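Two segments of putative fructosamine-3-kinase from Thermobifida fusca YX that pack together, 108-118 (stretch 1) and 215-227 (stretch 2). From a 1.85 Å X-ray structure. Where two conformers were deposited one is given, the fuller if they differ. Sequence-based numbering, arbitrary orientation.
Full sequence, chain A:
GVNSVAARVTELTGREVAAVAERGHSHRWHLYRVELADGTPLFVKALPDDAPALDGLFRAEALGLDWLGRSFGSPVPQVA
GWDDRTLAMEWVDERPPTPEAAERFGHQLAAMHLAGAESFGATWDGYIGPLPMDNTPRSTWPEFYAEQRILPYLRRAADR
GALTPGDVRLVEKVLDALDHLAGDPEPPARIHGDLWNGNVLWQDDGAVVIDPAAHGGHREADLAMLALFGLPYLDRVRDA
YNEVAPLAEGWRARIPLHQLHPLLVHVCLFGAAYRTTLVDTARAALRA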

ATOM      1  N   GLN A 108      -2.748  -1.945  16.010  1.00 26.32           N
ATOM      2  CA  GLN A 108      -3.154  -2.767  14.890  1.00 26.15           C
ATOM      3  C   GLN A 108      -2.043  -2.896  13.863  1.00 27.04           C
ATOM      4  O   GLN A 108      -1.766  -3.994  13.366  1.00 24.95           O
ATOM      5  N   LEU A 109      -1.441  -1.770  13.510  1.00 27.31           N
ATOM      6  CA  LEU A 109      -0.357  -1.770  12.527  1.00 24.41           C
ATOM      7  C   LEU A 109       0.886  -2.512  13.000  1.00 24.45           C
ATOM      8  O   LEU A 109       1.536  -3.198  12.216  1.00 26.05           O
ATOM      9  N   ALA A 110       1.260  -2.328  14.266  1.00 26.62           N
ATOM     10  CA  ALA A 110       2.377  -3.053  14.837  1.00 26.81           C
ATOM     11  C   ALA A 110       2.170  -4.573  14.727  1.00 24.78           C
ATOM     12  O   ALA A 110       3.083  -5.288  14.347  1.00 26.55           O
ATOM     13  N   ALA A 111       0.985  -5.066  15.075  1.00 25.92           N
ATOM     14  CA  ALA A 111       0.722  -6.513  15.030  1.00 25.22           C
ATOM     15  C   ALA A 111       0.752  -7.020  13.576  1.00 25.96           C
ATOM     16  O   ALA A 111       1.251  -8.104  13.296  1.00 26.62           O
HETATM   17  N   MSE A 112       0.228  -6.197  12.673  1.00 25.88           N
HETATM   18  CA  MSE A 112       0.208  -6.494  11.244  1.00 25.97           C
HETATM   19  C   MSE A 112       1.650  -6.659  10.753  1.00 25.56           C
HETATM   20  O   MSE A 112       1.983  -7.693  10.177  1.00 26.92           O
ATOM     21  N   HIS A 113       2.488  -5.661  10.999  1.00 26.65           N
ATOM     22  CA  HIS A 113       3.893  -5.717  10.580  1.00 26.15           C
ATOM     23  C   HIS A 113       4.656  -6.912  11.174  1.00 28.91           C
ATOM     24  O   HIS A 113       5.404  -7.604  10.472  1.00 28.93           O
ATOM     25  N   LEU A 114       4.459  -7.144  12.464  1.00 27.44           N
ATOM     26  CA  LEU A 114       5.223  -8.165  13.196  1.00 28.18           C
ATOM     27  C   LEU A 114       4.769  -9.608  12.957  1.00 28.43           C
ATOM     28  O   LEU A 114       5.412 -10.547  13.434  1.00 26.10           O
ATOM     29  N   ALA A 115       3.680  -9.800  12.229  1.00 27.31           N
ATOM     30  CA  ALA A 115       3.367 -11.120  11.673  1.00 30.23           C
ATOM     31  C   ALA A 115       4.582 -11.628  10.883  1.00 30.26           C
ATOM     32  O   ALA A 115       4.845 -12.806  10.838  1.00 28.71           O
ATOM     33  N   GLY A 116       5.337 -10.704  10.285  1.00 32.43           N
ATOM     34  CA  GLY A 116       6.623 -11.021   9.696  1.00 32.88           C
ATOM     35  C   GLY A 116       6.549 -11.741   8.363  1.00 33.51           C
ATOM     36  O   GLY A 116       5.512 -12.243   7.959  1.00 36.03           O
ATOM     37  N   ALA A 117       7.669 -11.792   7.666  1.00 33.46           N
ATOM     38  CA  ALA A 117       7.719 -12.400   6.354  1.00 33.50           C
ATOM     39  C   ALA A 117       9.009 -13.184   6.208  1.00 34.36           C
ATOM     40  O   ALA A 117      10.000 -12.895   6.866  1.00 35.24           O
ATOM     41  N   GLU A 118       8.975 -14.180   5.335  1.00 35.62           N
ATOM     42  CA  GLU A 118      10.099 -15.066   5.117  1.00 39.01           C
ATOM     43  C   GLU A 118      11.211 -14.307   4.403  1.00 36.69           C
ATOM     44  O   GLU A 118      12.385 -14.518   4.665  1.00 37.98           O
ATOM     45  N   HIS A 215       3.528  -6.683   0.631  1.00 24.40           N
ATOM     46  CA  HIS A 215       4.714  -7.502   0.464  1.00 23.66           C
ATOM     47  C   HIS A 215       5.551  -7.489   1.715  1.00 25.70           C
ATOM     48  O   HIS A 215       5.252  -6.739   2.664  1.00 26.11           O
ATOM     49  N   GLY A 216       6.586  -8.333   1.715  1.00 25.83           N
ATOM     50  CA  GLY A 216       7.642  -8.272   2.719  1.00 26.19           C
ATOM     51  C   GLY A 216       8.495  -7.057   2.446  1.00 25.59           C
ATOM     52  O   GLY A 216       9.094  -6.942   1.377  1.00 26.87           O
ATOM     53  N   GLY A 217       8.533  -6.143   3.409  1.00 26.41           N
ATOM     54  CA  GLY A 217       9.174  -4.830   3.221  1.00 25.28           C
ATOM     55  C   GLY A 217       9.703  -4.352   4.549  1.00 27.60           C
ATOM     56  O   GLY A 217       9.548  -5.038   5.572  1.00 25.98           O
ATOM     57  N   HIS A 218      10.331  -3.186   4.548  1.00 26.12           N
ATOM     58  CA  HIS A 218      10.742  -2.575   5.783  1.00 26.18           C
ATOM     59  C   HIS A 218       9.529  -1.918   6.402  1.00 26.37           C
ATOM     60  O   HIS A 218       8.842  -1.138   5.754  1.00 25.56           O
ATOM     61  N   ARG A 219       9.268  -2.218   7.667  1.00 26.21           N
ATOM     62  CA  ARG A 219       8.090  -1.644   8.337  1.00 26.11           C
ATOM     63  C   ARG A 219       8.112  -0.110   8.365  1.00 25.41           C
ATOM     64  O   ARG A 219       7.070   0.510   8.364  1.00 26.89           O
ATOM     65  N   GLU A 220       9.309   0.492   8.378  1.00 27.44           N
ATOM     66  CA  GLU A 220       9.442   1.952   8.290  1.00 26.63           C
ATOM     67  C   GLU A 220       8.793   2.534   7.034  1.00 24.94           C
ATOM     68  O   GLU A 220       8.363   3.670   7.059  1.00 25.71           O
ATOM     69  N   ALA A 221       8.688   1.743   5.952  1.00 26.18           N
ATOM     70  CA  ALA A 221       8.043   2.181   4.719  1.00 25.41           C
ATOM     71  C   ALA A 221       6.624   2.651   4.980  1.00 25.11           C
ATOM     72  O   ALA A 221       6.232   3.734   4.552  1.00 24.73           O
ATOM     73  N   ASP A 222       5.844   1.842   5.682  1.00 25.81           N
ATOM     74  CA  ASP A 222       4.420   2.179   5.893  1.00 26.23           C
ATOM     75  C   ASP A 222       4.283   3.445   6.735  1.00 25.50           C
ATOM     76  O   ASP A 222       3.484   4.328   6.439  1.00 25.51           O
ATOM     77  N   LEU A 223       5.080   3.534   7.793  0.50 24.93           N
ATOM     78  CA  LEU A 223       5.047   4.705   8.669  0.50 25.84           C
ATOM     79  C   LEU A 223       5.535   5.956   7.943  0.50 25.65           C
ATOM     80  O   LEU A 223       5.047   7.052   8.200  0.50 25.14           O
ATOM     81  N   ALA A 224       6.493   5.791   7.037  1.00 26.38           N
ATOM     82  CA  ALA A 224       7.001   6.917   6.254  1.00 25.69           C
ATOM     83  C   ALA A 224       5.938   7.385   5.246  1.00 24.54           C
ATOM     84  O   ALA A 224       5.860   8.562   4.946  1.00 25.94           O
HETATM   85  N   MSE A 225       5.126   6.461   4.742  1.00 25.06           N
HETATM   86  CA  MSE A 225       4.048   6.818   3.820  1.00 26.50           C
HETATM   87  C   MSE A 225       2.953   7.575   4.553  1.00 23.96           C
HETATM   88  O   MSE A 225       2.376   8.518   4.002  1.00 26.24           O
ATOM     89  N   LEU A 226       2.652   7.161   5.783  1.00 25.40           N
ATOM     90  CA  LEU A 226       1.703   7.927   6.623  1.00 25.76           C
ATOM     91  C   LEU A 226       2.191   9.368   6.805  1.00 25.77           C
ATOM     92  O   LEU A 226       1.419  10.325   6.717  1.00 25.35           O
ATOM     93  N   ALA A 227       3.496   9.522   7.005  1.00 23.50           N
ATOM     94  CA  ALA A 227       4.090  10.811   7.191  1.00 24.52           C
ATOM     95  C   ALA A 227       4.109  11.622   5.887  1.00 25.07           C
ATOM     96  O   ALA A 227       3.863  12.809   5.919  1.00 26.32           O
TER

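Two helices, 108-114 and 219-227, run roughly antiparallel (148°) with their axes 11.0 Å apart at closest approach, a spacing wide enough for a layer of full-sized side chains. H113 is the centre of that layer. Its CA-to-CB bond points toward the other helix, and chi1 m with chi2 at 165° carries the ring across so that NE2 donates to D222 OD2 at 2.8 Å, with a nearly straight 160° angle. D222 answers with chi1 m and chi2 near -6°; its carboxylate is also hydrogen-bonded elsewhere in the structure, as is H113 ND1, so this buried polar pair is well satisfied. The imidazole is held by shape too: R219 CB lies over one face, 3.5 Å from H113 ND1, while L223 CD1 sits at the edge, 3.9 Å from H113 CE1.

One turn earlier, L109 (m, t) points in and sets CD1 3.9 Å from L226 CD1, itself m, t, making an apolar patch beside the polar pair. Selenomethionine M112 starts sideways, but its t, t, p chain brings CE within 3.6 Å of D222 OD2. R219, chi1 p then t, t, extends until NH1 is 4.0 Å from L114 CD1. Beyond the helix, A117 CB rests 4.0 Å from G216 CA; an ideal CB on that glycine would come within 3.3 Å of A117 CB, a tight fit.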

ATOM      1  CB  GLN A 108      -4.399  -2.197  14.198  1.00 25.01           C
ATOM      2  CG  GLN A 108      -5.708  -2.220  14.988  1.00 25.93           C
ATOM      3  CD  GLN A 108      -6.840  -1.620  14.201  1.00 29.24           C
ATOM      4  OE1 GLN A 108      -6.964  -0.372  14.085  1.00 25.91           O
ATOM      5  NE2 GLN A 108      -7.637  -2.494  13.559  1.00 27.28           N
ATOM      6  CB  LEU A 109       0.043  -0.322  12.168  1.00 26.35           C
ATOM      7  CG  LEU A 109      -0.782   0.503  11.182  1.00 33.37           C
ATOM      8  CD1 LEU A 109      -0.105   1.913  11.066  1.00 34.86           C
ATOM      9  CD2 LEU A 109      -0.908  -0.175   9.815  1.00 30.28           C
ATOM     10  CB  ALA A 110       2.613  -2.628  16.333  1.00 23.83           C
ATOM     11  CB  ALA A 111      -0.618  -6.839  15.682  1.00 25.64           C
HETATM   12  CB  MSE A 112      -0.477  -5.385  10.427  1.00 25.88           C
HETATM   13  CG  MSE A 112      -0.498  -5.642   8.925  1.00 27.58           C
HETATM   14 SE   MSE A 112      -1.391  -4.198   8.003  0.75 25.66          SE
HETATM   15  CE  MSE A 112       0.213  -3.089   7.865  1.00 27.32           C
ATOM     16  CB  HIS A 113       4.619  -4.447  10.977  1.00 26.45           C
ATOM     17  CG  HIS A 113       4.247  -3.249  10.160  1.00 25.48           C
ATOM     18  ND1 HIS A 113       4.553  -1.968  10.549  1.00 25.60           N
ATOM     19  CD2 HIS A 113       3.624  -3.144   8.961  1.00 24.43           C
ATOM     20  CE1 HIS A 113       4.154  -1.123   9.619  1.00 25.20           C
ATOM     21  NE2 HIS A 113       3.548  -1.806   8.661  1.00 26.85           N
ATOM     22  CB  LEU A 114       5.275  -7.809  14.687  1.00 27.75           C
ATOM     23  CG  LEU A 114       6.479  -6.919  15.083  1.00 31.56           C
ATOM     24  CD1 LEU A 114       6.672  -5.684  14.185  1.00 31.15           C
ATOM     25  CD2 LEU A 114       6.335  -6.479  16.510  1.00 34.78           C
ATOM     26  CB  ALA A 115       2.119 -11.035  10.803  1.00 27.13           C
ATOM     27  CB  ALA A 117       7.610 -11.334   5.291  1.00 32.76           C
ATOM     28  CB  GLU A 118       9.651 -16.275   4.289  1.00 40.80           C
ATOM     29  CG  GLU A 118       8.255 -16.818   4.690  1.00 53.08           C
ATOM     30  CD  GLU A 118       8.246 -18.307   4.994  1.00 63.96           C
ATOM     31  OE1 GLU A 118       9.179 -18.788   5.678  1.00 72.45           O
ATOM     32  OE2 GLU A 118       7.290 -18.995   4.569  1.00 72.34           O
ATOM     33  CB  HIS A 215       5.552  -7.019  -0.747  1.00 24.36           C
ATOM     34  CG  HIS A 215       6.006  -5.583  -0.669  1.00 22.39           C
ATOM     35  ND1 HIS A 215       5.166  -4.533  -0.961  1.00 26.41           N
ATOM     36  CD2 HIS A 215       7.203  -5.025  -0.360  1.00 24.83           C
ATOM     37  CE1 HIS A 215       5.823  -3.392  -0.858  1.00 27.21           C
ATOM     38  NE2 HIS A 215       7.066  -3.654  -0.508  1.00 24.50           N
ATOM     39  CB  HIS A 218      11.851  -1.549   5.531  1.00 27.60           C
ATOM     40  CG  HIS A 218      12.679  -1.271   6.734  1.00 26.44           C
ATOM     41  ND1 HIS A 218      12.140  -0.820   7.925  1.00 22.47           N
ATOM     42  CD2 HIS A 218      14.009  -1.412   6.944  1.00 28.58           C
ATOM     43  CE1 HIS A 218      13.117  -0.661   8.804  1.00 27.78           C
ATOM     44  NE2 HIS A 218      14.260  -1.005   8.232  1.00 27.85           N
ATOM     45  CB  ARG A 219       7.927  -2.216   9.738  1.00 27.34           C
ATOM     46  CG  ARG A 219       9.053  -1.931  10.726  1.00 27.45           C
ATOM     47  CD  ARG A 219       9.158  -3.076  11.768  1.00 25.31           C
ATOM     48  NE  ARG A 219      10.070  -2.773  12.877  1.00 26.22           N
ATOM     49  CZ  ARG A 219       9.710  -2.332  14.088  1.00 27.23           C
ATOM     50  NH1 ARG A 219       8.453  -2.088  14.400  1.00 29.01           N
ATOM     51  NH2 ARG A 219      10.645  -2.099  15.009  1.00 28.78           N
ATOM     52  CB  GLU A 220      10.897   2.400   8.442  1.00 24.11           C
ATOM     53  CG  GLU A 220      11.440   2.204   9.901  1.00 27.07           C
ATOM     54  CD  GLU A 220      12.923   2.531  10.075  1.00 27.67           C
ATOM     55  OE1 GLU A 220      13.473   3.390   9.340  1.00 27.25           O
ATOM     56  OE2 GLU A 220      13.529   1.940  10.981  1.00 29.41           O
ATOM     57  CB  ALA A 221       8.050   1.053   3.642  1.00 24.53           C
ATOM     58  CB  ASP A 222       3.670   1.014   6.577  1.00 25.11           C
ATOM     59  CG  ASP A 222       3.188  -0.090   5.584  1.00 26.83           C
ATOM     60  OD1 ASP A 222       3.309   0.041   4.343  1.00 25.24           O
ATOM     61  OD2 ASP A 222       2.674  -1.119   6.089  1.00 26.49           O
ATOM     62  CB  LEU A 223       5.855   4.448   9.941  0.50 27.71           C
ATOM     63  CG  LEU A 223       5.091   3.778  11.100  0.50 31.31           C
ATOM     64  CD1 LEU A 223       4.175   2.691  10.596  0.50 25.18           C
ATOM     65  CD2 LEU A 223       6.064   3.238  12.127  0.50 28.28           C
ATOM     66  CB  ALA A 224       8.294   6.550   5.534  1.00 24.18           C
HETATM   67  CB  MSE A 225       3.474   5.583   3.106  1.00 25.84           C
HETATM   68  CG  MSE A 225       2.472   5.878   2.050  1.00 24.90           C
HETATM   69 SE   MSE A 225       3.332   6.887   0.586  0.75 24.66          SE
HETATM   70  CE  MSE A 225       2.121   6.464  -0.940  1.00 25.56           C
ATOM     71  CB  LEU A 226       1.486   7.245   7.975  1.00 25.98           C
ATOM     72  CG  LEU A 226       0.704   5.927   7.929  1.00 25.52           C
ATOM     73  CD1 LEU A 226       0.756   5.281   9.336  1.00 27.38           C
ATOM     74  CD2 LEU A 226      -0.751   6.174   7.426  1.00 23.35           C
ATOM     75  CB  ALA A 227       5.531  10.661   7.788  1.00 24.63           C
TER